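Local coordinates for malonyl coenzyme A-acyl carrier protein transacylase (Helicobacter pylori, PDB 2H1Y) that probably transfers the malonyl group of malonyl-CoA to holo-acyl carrier protein, releasing CoA, as a member of the FabD family of transacylases, at residues Pro97-Gly102 against Glu236-Ala241; Tyr15-Pro20 against Phe281-Gly286; Met145-Val150 against Val176-Val181; Thr162-Cys167 against Lys182-Ala187; Ser48-Val53 against Lys121-Thr126. One frame throughout, in Å; residues are numbered along the deposited sequence.

Contact 1 of 5, residues Pro97-Gly102 against Glu236-Ala241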
# COMPACT_ATOMS: atom_id res chain seq x y z
N PRO A 97 -3.24 10.10 14.94
CA PRO A 97 -2.25 10.63 14.02
C PRO A 97 -2.78 11.88 13.36
O PRO A 97 -3.99 12.02 13.25
CB PRO A 97 -2.14 9.52 12.97
CG PRO A 97 -3.51 8.97 12.91
CD PRO A 97 -4.03 9.02 14.33
N VAL A 98 -1.90 12.76 12.90
CA VAL A 98 -2.39 13.93 12.15
C VAL A 98 -2.95 13.54 10.78
O VAL A 98 -3.99 14.04 10.38
CB VAL A 98 -1.44 15.23 12.18
CG1 VAL A 98 -0.16 15.00 12.98
CG2 VAL A 98 -1.20 15.81 10.79
N PHE A 99 -2.31 12.60 10.09
CA PHE A 99 -2.87 12.01 8.87
C PHE A 99 -2.32 10.60 8.65
O PHE A 99 -1.42 10.16 9.37
CB PHE A 99 -2.57 12.88 7.66
CG PHE A 99 -1.11 12.87 7.25
CD1 PHE A 99 -0.24 13.85 7.72
CD2 PHE A 99 -0.61 11.86 6.42
CE1 PHE A 99 1.11 13.85 7.36
CE2 PHE A 99 0.74 11.85 6.06
CZ PHE A 99 1.60 12.85 6.53
N ALA A 100 -2.87 9.90 7.65
CA ALA A 100 -2.38 8.58 7.24
C ALA A 100 -2.18 8.49 5.71
O ALA A 100 -3.02 8.95 4.95
CB ALA A 100 -3.33 7.49 7.71
N LEU A 101 -1.06 7.89 5.29
CA LEU A 101 -0.67 7.74 3.89
C LEU A 101 -0.41 6.25 3.62
O LEU A 101 0.25 5.57 4.42
CB LEU A 101 0.64 8.50 3.62
CG LEU A 101 1.03 9.17 2.28
CD1 LEU A 101 2.53 9.38 2.20
CD2 LEU A 101 0.55 8.49 1.00
N GLY A 102 -0.91 5.76 2.49
CA GLY A 102 -0.64 4.40 2.09
C GLY A 102 0.00 4.38 0.73
O GLY A 102 0.14 5.41 0.08
N GLU A 236 -7.74 11.89 8.78
CA GLU A 236 -7.78 12.09 7.33
C GLU A 236 -6.78 11.20 6.62
O GLU A 236 -5.78 10.81 7.18
CB GLU A 236 -7.52 13.56 7.00
CG GLU A 236 -6.07 14.07 7.21
CD GLU A 236 -5.95 15.57 6.99
OE1 GLU A 236 -4.81 16.05 6.80
OE2 GLU A 236 -6.98 16.29 6.99
N ILE A 237 -7.04 10.89 5.35
CA ILE A 237 -6.06 10.13 4.59
C ILE A 237 -5.67 10.92 3.33
O ILE A 237 -6.47 11.71 2.82
CB ILE A 237 -6.51 8.65 4.29
CG1 ILE A 237 -6.87 8.46 2.84
CG2 ILE A 237 -7.67 8.19 5.17
CD1 ILE A 237 -5.76 7.94 2.03
N ILE A 238 -4.45 10.71 2.86
CA ILE A 238 -3.93 11.40 1.69
C ILE A 238 -4.05 10.51 0.45
O ILE A 238 -3.58 9.37 0.43
CB ILE A 238 -2.45 11.83 1.90
CG1 ILE A 238 -2.23 12.35 3.32
CG2 ILE A 238 -2.05 12.87 0.88
CD1 ILE A 238 -2.94 13.65 3.68
N SER A 239 -4.69 11.04 -0.59
CA SER A 239 -4.95 10.27 -1.80
C SER A 239 -3.68 10.09 -2.65
O SER A 239 -3.05 11.07 -3.04
CB SER A 239 -6.06 10.94 -2.60
OG SER A 239 -6.04 10.55 -3.98
N ASN A 240 -3.32 8.84 -2.95
CA ASN A 240 -2.27 8.60 -3.95
C ASN A 240 -2.65 9.23 -5.29
O ASN A 240 -1.77 9.59 -6.08
CB ASN A 240 -2.02 7.11 -4.18
CG ASN A 240 -1.39 6.41 -2.97
OD1 ASN A 240 -0.87 7.03 -2.04
ND2 ASN A 240 -1.41 5.09 -3.00
N ALA A 241 -3.95 9.36 -5.55
CA ALA A 241 -4.41 9.84 -6.86
C ALA A 241 -4.28 11.37 -7.06
O ALA A 241 -3.79 11.82 -8.10
CB ALA A 241 -5.81 9.35 -7.14
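A100 and I237 pair at the join of two parallel strands, 99-102 and 236-238, in the mixed sheet of the larger part of the acyltransferase fold. The backbone of A100 holds both sides of the pair. Its N gives a hydrogen bond of 3.1 Å to E236 O, with an N-H...O angle of 147°. Its O receives I238 N, also at 3.1 Å, and this donor lies nearly along the C=O axis. I237 CA comes to 3.3 Å from the same A100 O, a CA-H...O contact, so two donors of different strength share one carbonyl. On the face that carries F99 and I238, the packing is apolar: F99 CD2 reaches I238 CG1 at 3.5 Å, and the methylene comes obliquely to the ring. F99 CG sits between its backbone N and carbonyl carbon (chi1 70°), a position from which the ring meets I238. F99 CB meets E236 CG at 3.7 Å, while the E236 chain runs on extended, its OE1 forming a salt bridge with R276. L101 CG lies farther off, 4.4 Å from I238 CB. On the flanks, strand 15-19 bonds to strand 99-102, strand 245-246 pairs with strand 236-238, and helix 266-271 covers L101 and I238. Past G102 the chain enters the turn between strand 99-102 and helix 105-116, where this family has its nucleophile elbow, and N240 N donates to E107 OE2.

Contact 2 of 5, residues Tyr15-Pro20 against Phe281-Gly286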
# COMPACT_ATOMS: atom_id res chain seq x y z
N TYR A 15 2.57 12.68 14.92
CA TYR A 15 2.88 11.58 14.03
C TYR A 15 1.89 11.33 12.90
O TYR A 15 0.69 11.66 13.00
CB TYR A 15 3.11 10.30 14.85
CG TYR A 15 1.99 9.95 15.77
CD1 TYR A 15 0.98 9.08 15.35
CD2 TYR A 15 1.92 10.48 17.05
CE1 TYR A 15 -0.08 8.74 16.20
CE2 TYR A 15 0.86 10.15 17.92
CZ TYR A 15 -0.14 9.28 17.49
OH TYR A 15 -1.21 8.94 18.33
N ALA A 16 2.42 10.77 11.82
CA ALA A 16 1.62 10.22 10.72
C ALA A 16 1.78 8.69 10.60
O ALA A 16 2.78 8.11 11.05
CB ALA A 16 1.96 10.91 9.41
N LEU A 17 0.78 8.05 9.99
CA LEU A 17 0.78 6.61 9.80
C LEU A 17 1.07 6.30 8.34
O LEU A 17 0.57 6.99 7.45
CB LEU A 17 -0.57 6.01 10.21
CG LEU A 17 -0.91 5.65 11.66
CD1 LEU A 17 -0.27 6.54 12.70
CD2 LEU A 17 -2.41 5.64 11.87
N LEU A 18 1.87 5.26 8.09
CA LEU A 18 2.16 4.85 6.74
C LEU A 18 1.74 3.40 6.55
O LEU A 18 2.10 2.53 7.36
CB LEU A 18 3.64 5.03 6.42
CG LEU A 18 4.27 6.41 6.55
CD1 LEU A 18 5.77 6.30 6.42
CD2 LEU A 18 3.75 7.32 5.47
N PHE A 19 1.01 3.14 5.46
CA PHE A 19 0.49 1.83 5.14
C PHE A 19 1.08 1.29 3.81
O PHE A 19 0.81 1.84 2.71
CB PHE A 19 -1.05 1.85 5.11
CG PHE A 19 -1.67 2.02 6.46
CD1 PHE A 19 -1.94 3.29 6.96
CD2 PHE A 19 -1.95 0.91 7.27
CE1 PHE A 19 -2.49 3.46 8.23
CE2 PHE A 19 -2.51 1.06 8.53
CZ PHE A 19 -2.78 2.35 9.02
N PRO A 20 1.87 0.20 3.90
CA PRO A 20 2.57 -0.29 2.73
C PRO A 20 1.64 -1.08 1.83
O PRO A 20 0.58 -1.51 2.28
CB PRO A 20 3.66 -1.19 3.31
CG PRO A 20 3.18 -1.62 4.64
CD PRO A 20 2.13 -0.64 5.08
N PHE A 281 4.97 6.39 11.46
CA PHE A 281 4.91 4.97 11.83
C PHE A 281 4.52 4.12 10.62
O PHE A 281 3.42 4.25 10.10
CB PHE A 281 3.95 4.69 13.01
CG PHE A 281 4.26 5.45 14.26
CD1 PHE A 281 3.23 6.01 15.00
CD2 PHE A 281 5.56 5.62 14.71
CE1 PHE A 281 3.48 6.71 16.17
CE2 PHE A 281 5.83 6.32 15.89
CZ PHE A 281 4.79 6.86 16.62
N GLU A 282 5.40 3.25 10.17
CA GLU A 282 5.01 2.32 9.11
C GLU A 282 4.31 1.15 9.79
O GLU A 282 4.97 0.35 10.45
CB GLU A 282 6.21 1.83 8.29
CG GLU A 282 5.79 1.11 7.02
CD GLU A 282 6.91 0.88 6.01
OE1 GLU A 282 6.62 0.38 4.91
OE2 GLU A 282 8.08 1.21 6.29
N LEU A 283 2.98 1.06 9.62
CA LEU A 283 2.19 -0.02 10.23
C LEU A 283 2.04 -1.21 9.31
O LEU A 283 1.45 -1.11 8.23
CB LEU A 283 0.81 0.45 10.66
CG LEU A 283 0.80 1.63 11.61
CD1 LEU A 283 -0.63 1.96 11.94
CD2 LEU A 283 1.59 1.32 12.86
N GLY A 284 2.56 -2.35 9.75
CA GLY A 284 2.50 -3.55 8.94
C GLY A 284 3.87 -4.12 8.67
O GLY A 284 4.86 -3.70 9.28
N CYS A 285 3.94 -5.07 7.75
CA CYS A 285 5.20 -5.74 7.48
C CYS A 285 6.16 -4.94 6.58
O CYS A 285 5.73 -4.17 5.74
CB CYS A 285 4.93 -7.10 6.87
SG CYS A 285 6.42 -7.85 6.20
N GLY A 286 7.46 -5.19 6.78
CA GLY A 286 8.53 -4.70 5.92
C GLY A 286 9.01 -3.32 6.33
O GLY A 286 8.59 -2.79 7.37
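L18 stitches into the strand of F281 and L283 through both its backbone polar atoms, and this ladder is the tight part of the contact. L18 N reaches F281 O at 2.7 Å, the donor tilted 30° from the carbonyl plane, and L283 N returns a bond of 2.8 Å to L18 O. One step earlier, F281 N bonds A16 O at 2.8 Å, nearly straight. Beside the ladder lie close side chains. F281 CE1 stands over one face of the Y15 ring, 3.5 Å from Y15 CD1; the two ring planes are 37° apart, an oblique pair. L17 CD1 lies in plane at the edge of that Y15 ring. L283 CG is anti to its carbonyl carbon (chi1 -56°), and from it CD1 touches L17 CG at 3.7 Å and F19 CZ at 3.6 Å; the F19 and L283 side chains lie side by side, pointing the same way. Helix 69-90 covers L17 and L283 through Y84. The C-terminal end is looser: P20 CD meets L283 O at 3.3 Å, but beyond it the contact thins to P20 CG near C285 O, and C285 and G286 are partly exposed. E282 turns its carboxylate to the N-H groups of L289 and K290. Strand 15-19 lies between 99-102 and 279-283 in the parallel part of the sheet, as in the alpha/beta-hydrolase-like subdomain of malonyl transacylases, and leads into the family's GQG loop.

Contact 3 of 5, residues Met145-Val150 against Val176-Val181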
# COMPACT_ATOMS: atom_id res chain seq x y z
N MET A 145 7.36 -2.53 -14.05
CA MET A 145 8.80 -2.49 -14.20
C MET A 145 9.43 -1.33 -13.45
O MET A 145 9.21 -0.16 -13.79
CB MET A 145 9.15 -2.43 -15.70
CG MET A 145 10.63 -2.25 -16.02
SD MET A 145 10.98 -2.23 -17.80
CE MET A 145 10.43 -0.59 -18.26
N VAL A 146 10.25 -1.65 -12.45
CA VAL A 146 10.95 -0.60 -11.69
C VAL A 146 12.10 -0.01 -12.51
O VAL A 146 12.96 -0.74 -12.99
CB VAL A 146 11.49 -1.11 -10.31
CG1 VAL A 146 12.01 0.03 -9.49
CG2 VAL A 146 10.42 -1.77 -9.51
N VAL A 147 12.10 1.31 -12.68
CA VAL A 147 13.24 2.01 -13.27
C VAL A 147 13.93 2.85 -12.19
O VAL A 147 13.28 3.41 -11.34
CB VAL A 147 12.82 2.93 -14.45
CG1 VAL A 147 14.04 3.39 -15.24
CG2 VAL A 147 11.85 2.22 -15.40
N LEU A 148 15.25 2.94 -12.24
CA LEU A 148 16.01 3.68 -11.23
C LEU A 148 16.93 4.70 -11.86
O LEU A 148 17.76 4.37 -12.69
CB LEU A 148 16.83 2.71 -10.39
CG LEU A 148 16.76 2.90 -8.88
CD1 LEU A 148 15.90 1.75 -8.27
CD2 LEU A 148 18.17 2.90 -8.30
N GLY A 149 16.77 5.95 -11.47
CA GLY A 149 17.69 7.00 -11.90
C GLY A 149 17.32 7.84 -13.10
O GLY A 149 18.09 8.73 -13.49
N VAL A 150 16.17 7.58 -13.72
CA VAL A 150 15.65 8.48 -14.75
C VAL A 150 14.60 9.42 -14.16
O VAL A 150 13.78 9.01 -13.33
CB VAL A 150 15.06 7.73 -15.95
CG1 VAL A 150 14.67 8.72 -17.05
CG2 VAL A 150 16.03 6.70 -16.47
N VAL A 176 10.85 5.03 -10.31
CA VAL A 176 9.57 5.10 -11.01
C VAL A 176 9.15 3.72 -11.51
O VAL A 176 9.92 3.01 -12.15
CB VAL A 176 9.61 6.17 -12.16
CG1 VAL A 176 8.35 6.16 -13.00
CG2 VAL A 176 9.83 7.59 -11.56
N VAL A 177 7.93 3.34 -11.19
CA VAL A 177 7.41 2.06 -11.64
C VAL A 177 6.53 2.30 -12.86
O VAL A 177 5.65 3.15 -12.83
CB VAL A 177 6.64 1.35 -10.52
CG1 VAL A 177 6.13 -0.01 -10.99
CG2 VAL A 177 7.54 1.17 -9.31
N LEU A 178 6.80 1.56 -13.93
CA LEU A 178 6.03 1.66 -15.16
C LEU A 178 5.10 0.47 -15.29
O LEU A 178 5.40 -0.60 -14.76
CB LEU A 178 6.94 1.78 -16.39
CG LEU A 178 8.01 2.88 -16.38
CD1 LEU A 178 8.90 2.77 -17.62
CD2 LEU A 178 7.48 4.30 -16.20
N ALA A 179 3.97 0.65 -15.97
CA ALA A 179 3.03 -0.45 -16.15
C ALA A 179 2.72 -0.64 -17.62
O ALA A 179 2.80 0.31 -18.40
CB ALA A 179 1.78 -0.21 -15.36
N GLY A 180 2.37 -1.86 -18.00
CA GLY A 180 1.98 -2.12 -19.38
C GLY A 180 2.16 -3.53 -19.90
O GLY A 180 2.20 -4.50 -19.14
N VAL A 181 2.21 -3.63 -21.23
CA VAL A 181 2.39 -4.90 -21.90
C VAL A 181 3.87 -5.21 -21.79
O VAL A 181 4.73 -4.36 -22.09
CB VAL A 181 1.91 -4.88 -23.38
CG1 VAL A 181 2.16 -6.23 -24.06
CG2 VAL A 181 0.44 -4.50 -23.47
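V147 N donates to V176 O at 2.8 Å and 169°, one of the two shortest of the four backbone bonds that join these antiparallel strands. V176 N closes the same hydrogen-bonded pair from the other side, reaching V147 O at 3.1 Å. Two residues along, M145 and L178 repeat the pattern: M145 N meets L178 O at 2.8 Å, whereas L178 N approaches M145 O at 3.0 Å from above the carbonyl plane, 39° out of it. V146 and V177 form the non-hydrogen-bonded pair between these two, and on their face the branches V146 CG2 and V177 CG2 come to 4.1 Å. The opposite face is better filled. There L178 CD1 touches V147 CG2 and M145 CE, each at 3.7 Å. The M145 chain is extended as far as SD and then bends, chi3 77°, which turns CE to L178; the two side chains lie side by side, pointing the same way. L192 of helix 189-195 lies against M145 and V147 on this face, and L178 also meets C167 of strand 165-172. At G180 the chain turns a corner toward helix 182-185. With strand order 2-3-1-4 and helices 152-160 and 189-195 joining the strands, the sheet has the beta-alpha-beta-beta-alpha-beta topology of a ferredoxin-like fold, the small subdomain known in malonyl transacylases.

Contact 4 of 5, residues Thr162-Cys167 against Lys182-Ala187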
# COMPACT_ATOMS: atom_id res chain seq x y z
N THR A 162 4.80 6.64 -26.20
CA THR A 162 5.01 5.19 -26.38
C THR A 162 3.74 4.40 -26.11
O THR A 162 3.17 4.47 -25.02
CB THR A 162 6.15 4.63 -25.47
OG1 THR A 162 7.41 5.24 -25.83
CG2 THR A 162 6.27 3.11 -25.59
N LYS A 163 3.31 3.63 -27.10
CA LYS A 163 2.14 2.76 -26.97
C LYS A 163 2.32 1.70 -25.87
O LYS A 163 3.39 1.12 -25.72
CB LYS A 163 1.79 2.08 -28.31
CG LYS A 163 1.30 3.05 -29.43
CD LYS A 163 0.68 2.29 -30.65
CE LYS A 163 0.76 3.06 -31.98
NZ LYS A 163 -0.13 4.27 -32.03
N ASN A 164 1.26 1.52 -25.08
CA ASN A 164 1.14 0.42 -24.13
C ASN A 164 2.01 0.48 -22.86
O ASN A 164 2.22 -0.53 -22.20
CB ASN A 164 1.24 -0.93 -24.86
CG ASN A 164 0.01 -1.20 -25.76
OD1 ASN A 164 0.13 -1.84 -26.80
ND2 ASN A 164 -1.16 -0.71 -25.34
N VAL A 165 2.45 1.68 -22.50
CA VAL A 165 3.32 1.88 -21.36
C VAL A 165 2.90 3.12 -20.60
O VAL A 165 2.64 4.17 -21.18
CB VAL A 165 4.81 2.02 -21.82
CG1 VAL A 165 5.71 2.19 -20.62
CG2 VAL A 165 5.28 0.81 -22.60
N TRP A 166 2.82 3.01 -19.29
CA TRP A 166 2.41 4.13 -18.46
C TRP A 166 3.23 4.19 -17.18
O TRP A 166 3.67 3.16 -16.66
CB TRP A 166 0.93 3.97 -18.07
CG TRP A 166 -0.04 4.09 -19.23
CD1 TRP A 166 -0.64 5.23 -19.69
CD2 TRP A 166 -0.52 3.02 -20.06
NE1 TRP A 166 -1.46 4.94 -20.76
CE2 TRP A 166 -1.40 3.59 -21.02
CE3 TRP A 166 -0.29 1.64 -20.10
CZ2 TRP A 166 -2.05 2.84 -21.99
CZ3 TRP A 166 -0.93 0.89 -21.07
CH2 TRP A 166 -1.79 1.49 -22.01
N CYS A 167 3.43 5.40 -16.67
CA CYS A 167 3.93 5.60 -15.33
C CYS A 167 2.89 5.23 -14.25
O CYS A 167 1.75 5.70 -14.26
CB CYS A 167 4.33 7.07 -15.17
SG CYS A 167 5.71 7.56 -16.22
N LYS A 182 4.15 -6.41 -21.29
CA LYS A 182 5.50 -6.86 -21.02
C LYS A 182 6.47 -6.48 -22.13
O LYS A 182 7.32 -5.64 -21.93
CB LYS A 182 5.52 -8.37 -20.79
CG LYS A 182 6.90 -8.94 -20.56
CD LYS A 182 7.32 -8.77 -19.12
CE LYS A 182 7.30 -10.10 -18.42
NZ LYS A 182 8.68 -10.61 -18.39
N ASP A 183 6.31 -7.08 -23.31
CA ASP A 183 7.27 -6.88 -24.39
C ASP A 183 7.49 -5.40 -24.65
O ASP A 183 8.62 -4.99 -24.92
CB ASP A 183 6.83 -7.58 -25.68
CG ASP A 183 6.58 -9.07 -25.50
OD1 ASP A 183 5.67 -9.58 -26.18
OD2 ASP A 183 7.28 -9.74 -24.69
N ASP A 184 6.42 -4.62 -24.56
CA ASP A 184 6.48 -3.18 -24.79
C ASP A 184 7.35 -2.45 -23.76
O ASP A 184 7.97 -1.44 -24.08
CB ASP A 184 5.07 -2.58 -24.82
CG ASP A 184 4.33 -2.87 -26.12
OD1 ASP A 184 4.63 -2.21 -27.13
OD2 ASP A 184 3.43 -3.75 -26.12
N LEU A 185 7.39 -2.98 -22.53
CA LEU A 185 8.27 -2.47 -21.47
C LEU A 185 9.69 -3.02 -21.66
O LEU A 185 10.69 -2.28 -21.69
CB LEU A 185 7.76 -2.93 -20.10
CG LEU A 185 6.46 -2.39 -19.52
CD1 LEU A 185 5.98 -3.27 -18.38
CD2 LEU A 185 6.65 -0.95 -19.06
N LYS A 186 9.73 -4.34 -21.76
CA LYS A 186 10.91 -5.16 -21.96
C LYS A 186 11.58 -4.81 -23.29
O LYS A 186 12.29 -5.65 -23.85
CB LYS A 186 10.44 -6.62 -21.98
CG LYS A 186 11.42 -7.72 -21.58
CD LYS A 186 10.71 -9.10 -21.68
CE LYS A 186 11.69 -10.28 -21.65
NZ LYS A 186 12.53 -10.39 -22.90
N ALA A 187 11.35 -3.60 -23.80
CA ALA A 187 11.81 -3.19 -25.13
C ALA A 187 12.23 -1.73 -25.13
O ALA A 187 12.79 -1.24 -26.11
CB ALA A 187 10.73 -3.42 -26.18
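V165 and L185 meet where the first residues of an edge strand of the ferredoxin-like subdomain pass the short helix 182-185. V165 CG1 touches L185 CD2 at 3.6 Å, the two side chains crossing at a slant. The other branch, V165 CG2, rests 3.8 Å from D184 O, against the backbone of the helix. With chi1 of -178°, V165 CG1 is anti to the backbone N, and CG2 lies beside that N, which lets the two methyls serve different partners. Nearer the solvent, the D184 carboxylate lies beside the turn. Its OD2 lies 3.8 Å from N164 CB, and its OD1 is also 3.8 Å from K163 O; the latter two are both acceptors and do not bond. The N164 amide and the D184 carboxylate planes stand 70° apart. The two segments meet through van der Waals contacts, without a hydrogen bond between them. A second shell sets these groups in place. T162 to V165 form a type II beta turn, and N164 takes its third position with a positive phi of 72°. Backbone bonds of N164 with V181 and of W166 with A179 tie the turn and strand to the chain that leads into the helix. C159 of helix 152-160 packs on V165, while L178 and F202 pack on L185. T162 OG1 bonds L158 O at the end of that same helix 152-160, and the K182 side chain makes a cation-pi contact with F202. At the end of helix 182-185, K186 N donates to K182 O at 2.7 Å.

Contact 5 of 5, residues Ser48-Val53 against Lys121-Thr126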
# COMPACT_ATOMS: atom_id res chain seq x y z
N SER A 48 -8.99 -16.10 8.59
CA SER A 48 -9.10 -17.44 7.98
C SER A 48 -10.56 -17.82 7.67
O SER A 48 -10.85 -18.30 6.57
CB SER A 48 -8.40 -18.51 8.85
OG SER A 48 -7.00 -18.27 9.00
N ASN A 49 -11.46 -17.56 8.61
CA ASN A 49 -12.91 -17.75 8.39
C ASN A 49 -13.47 -16.88 7.30
O ASN A 49 -14.17 -17.38 6.41
CB ASN A 49 -13.72 -17.48 9.67
CG ASN A 49 -13.34 -18.38 10.82
OD1 ASN A 49 -12.73 -19.44 10.64
ND2 ASN A 49 -13.70 -17.95 12.03
N ALA A 50 -13.20 -15.57 7.38
CA ALA A 50 -13.78 -14.62 6.43
C ALA A 50 -13.38 -14.94 4.99
O ALA A 50 -14.22 -14.94 4.09
CB ALA A 50 -13.40 -13.18 6.79
N LEU A 51 -12.10 -15.25 4.79
CA LEU A 51 -11.59 -15.48 3.45
C LEU A 51 -11.71 -16.93 3.04
O LEU A 51 -11.54 -17.27 1.86
CB LEU A 51 -10.16 -14.98 3.31
CG LEU A 51 -10.09 -13.45 3.27
CD1 LEU A 51 -8.66 -12.98 3.31
CD2 LEU A 51 -10.81 -12.88 2.04
N LYS A 52 -12.03 -17.78 4.02
CA LYS A 52 -12.30 -19.19 3.76
C LYS A 52 -11.06 -19.83 3.18
O LYS A 52 -11.14 -20.64 2.25
CB LYS A 52 -13.49 -19.36 2.79
CG LYS A 52 -14.83 -19.64 3.45
CD LYS A 52 -15.60 -18.40 3.88
CE LYS A 52 -16.71 -18.77 4.87
NZ LYS A 52 -17.19 -17.62 5.70
N VAL A 53 -9.91 -19.41 3.71
CA VAL A 53 -8.59 -19.97 3.39
C VAL A 53 -7.79 -19.90 4.69
O VAL A 53 -8.10 -19.05 5.53
CB VAL A 53 -7.82 -19.15 2.31
CG1 VAL A 53 -6.69 -19.98 1.75
CG2 VAL A 53 -8.74 -18.74 1.17
N LYS A 121 -14.94 -6.91 6.41
CA LYS A 121 -15.29 -6.21 5.18
C LYS A 121 -14.06 -5.73 4.40
O LYS A 121 -14.06 -5.75 3.16
CB LYS A 121 -16.23 -5.05 5.46
CG LYS A 121 -17.69 -5.45 5.58
CD LYS A 121 -18.61 -4.25 5.32
CE LYS A 121 -20.06 -4.58 5.62
NZ LYS A 121 -20.28 -4.53 7.08
N ALA A 122 -13.02 -5.31 5.10
CA ALA A 122 -11.81 -4.83 4.42
C ALA A 122 -11.03 -5.96 3.78
O ALA A 122 -10.54 -5.82 2.65
CB ALA A 122 -10.95 -4.03 5.37
N LEU A 123 -10.92 -7.09 4.48
CA LEU A 123 -10.31 -8.29 3.93
C LEU A 123 -11.01 -8.69 2.64
O LEU A 123 -10.35 -9.02 1.64
CB LEU A 123 -10.36 -9.46 4.93
CG LEU A 123 -9.55 -9.36 6.23
CD1 LEU A 123 -10.09 -10.29 7.29
CD2 LEU A 123 -8.06 -9.64 5.99
N LYS A 124 -12.34 -8.67 2.67
CA LYS A 124 -13.15 -9.08 1.53
C LYS A 124 -12.99 -8.10 0.37
O LYS A 124 -12.82 -8.51 -0.79
CB LYS A 124 -14.62 -9.27 1.91
CG LYS A 124 -14.95 -10.67 2.44
CD LYS A 124 -16.43 -10.78 2.86
CE LYS A 124 -16.97 -12.22 2.71
NZ LYS A 124 -18.42 -12.35 3.16
N LEU A 125 -13.01 -6.81 0.69
CA LEU A 125 -12.75 -5.81 -0.34
C LEU A 125 -11.33 -5.96 -0.93
O LEU A 125 -11.18 -5.95 -2.16
CB LEU A 125 -12.97 -4.40 0.19
CG LEU A 125 -12.70 -3.26 -0.81
CD1 LEU A 125 -13.85 -3.09 -1.78
CD2 LEU A 125 -12.45 -1.97 -0.08
N THR A 126 -10.31 -6.10 -0.07
CA THR A 126 -8.93 -6.22 -0.55
C THR A 126 -8.71 -7.47 -1.41
O THR A 126 -8.11 -7.39 -2.48
CB THR A 126 -7.86 -6.13 0.59
OG1 THR A 126 -8.17 -7.08 1.62
CG2 THR A 126 -7.81 -4.72 1.19
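L51 and A50, in the last turn of helix 38-51, rest on L123 and K124 of helix 119-137, a small helix-to-helix contact at the periphery of the larger part of the fold. L51 CG is anti to its carbonyl carbon (chi1 -73°), and both methyls reach L123: CD1 lies 4.2 Å from L123 CB, and CD2 lies 3.9 Å from L123 O. A50 CB adds a looser touch, 4.4 Å from L123 CD1. Over the outer edge, the extended chain of K124 brings its CE to 4.1 Å from A50 O. Helix 38-51 ends here in a Schellman motif: K52 takes a positive phi of 62°, V53 N bonds S48 O at 3.2 Å, and K52 N makes a weak bond to N49 O. That N49 O also receives K52 NZ at 3.1 Å, from above the carbonyl plane. The amines of K52 and K124 stand 6.0 Å apart, like charges that may repel mildly at this partly exposed helix end. Behind the contact, Y77 of helix 69-90 packs on L123 and A122, helix 105-116 lies against A122, L125 and T126, and helix 218-228 covers L125.

How the contacts relate
From the N terminus, strand 15-19 opens the widest loop, closed by contact 2 at 281-286, and every other contact is nested within it. Contact 5 opens next, at 48-53, and closes at 121-126, after contact 1 has begun at 97-102; contacts 1 and 5 therefore cross. Contact 1 closes at 236-241 and encloses contacts 3 and 4, which cross each other and follow contact 5 in series. Contacts 1 and 2 lie in one sheet, joined through strands 99-102 and 15-19. Contacts 3 and 4 share the four-stranded sheet of the small subdomain, centres about 9 Å apart. Contact 5 ties helices together on the larger part, its centre about 31 Å from that of contact 3.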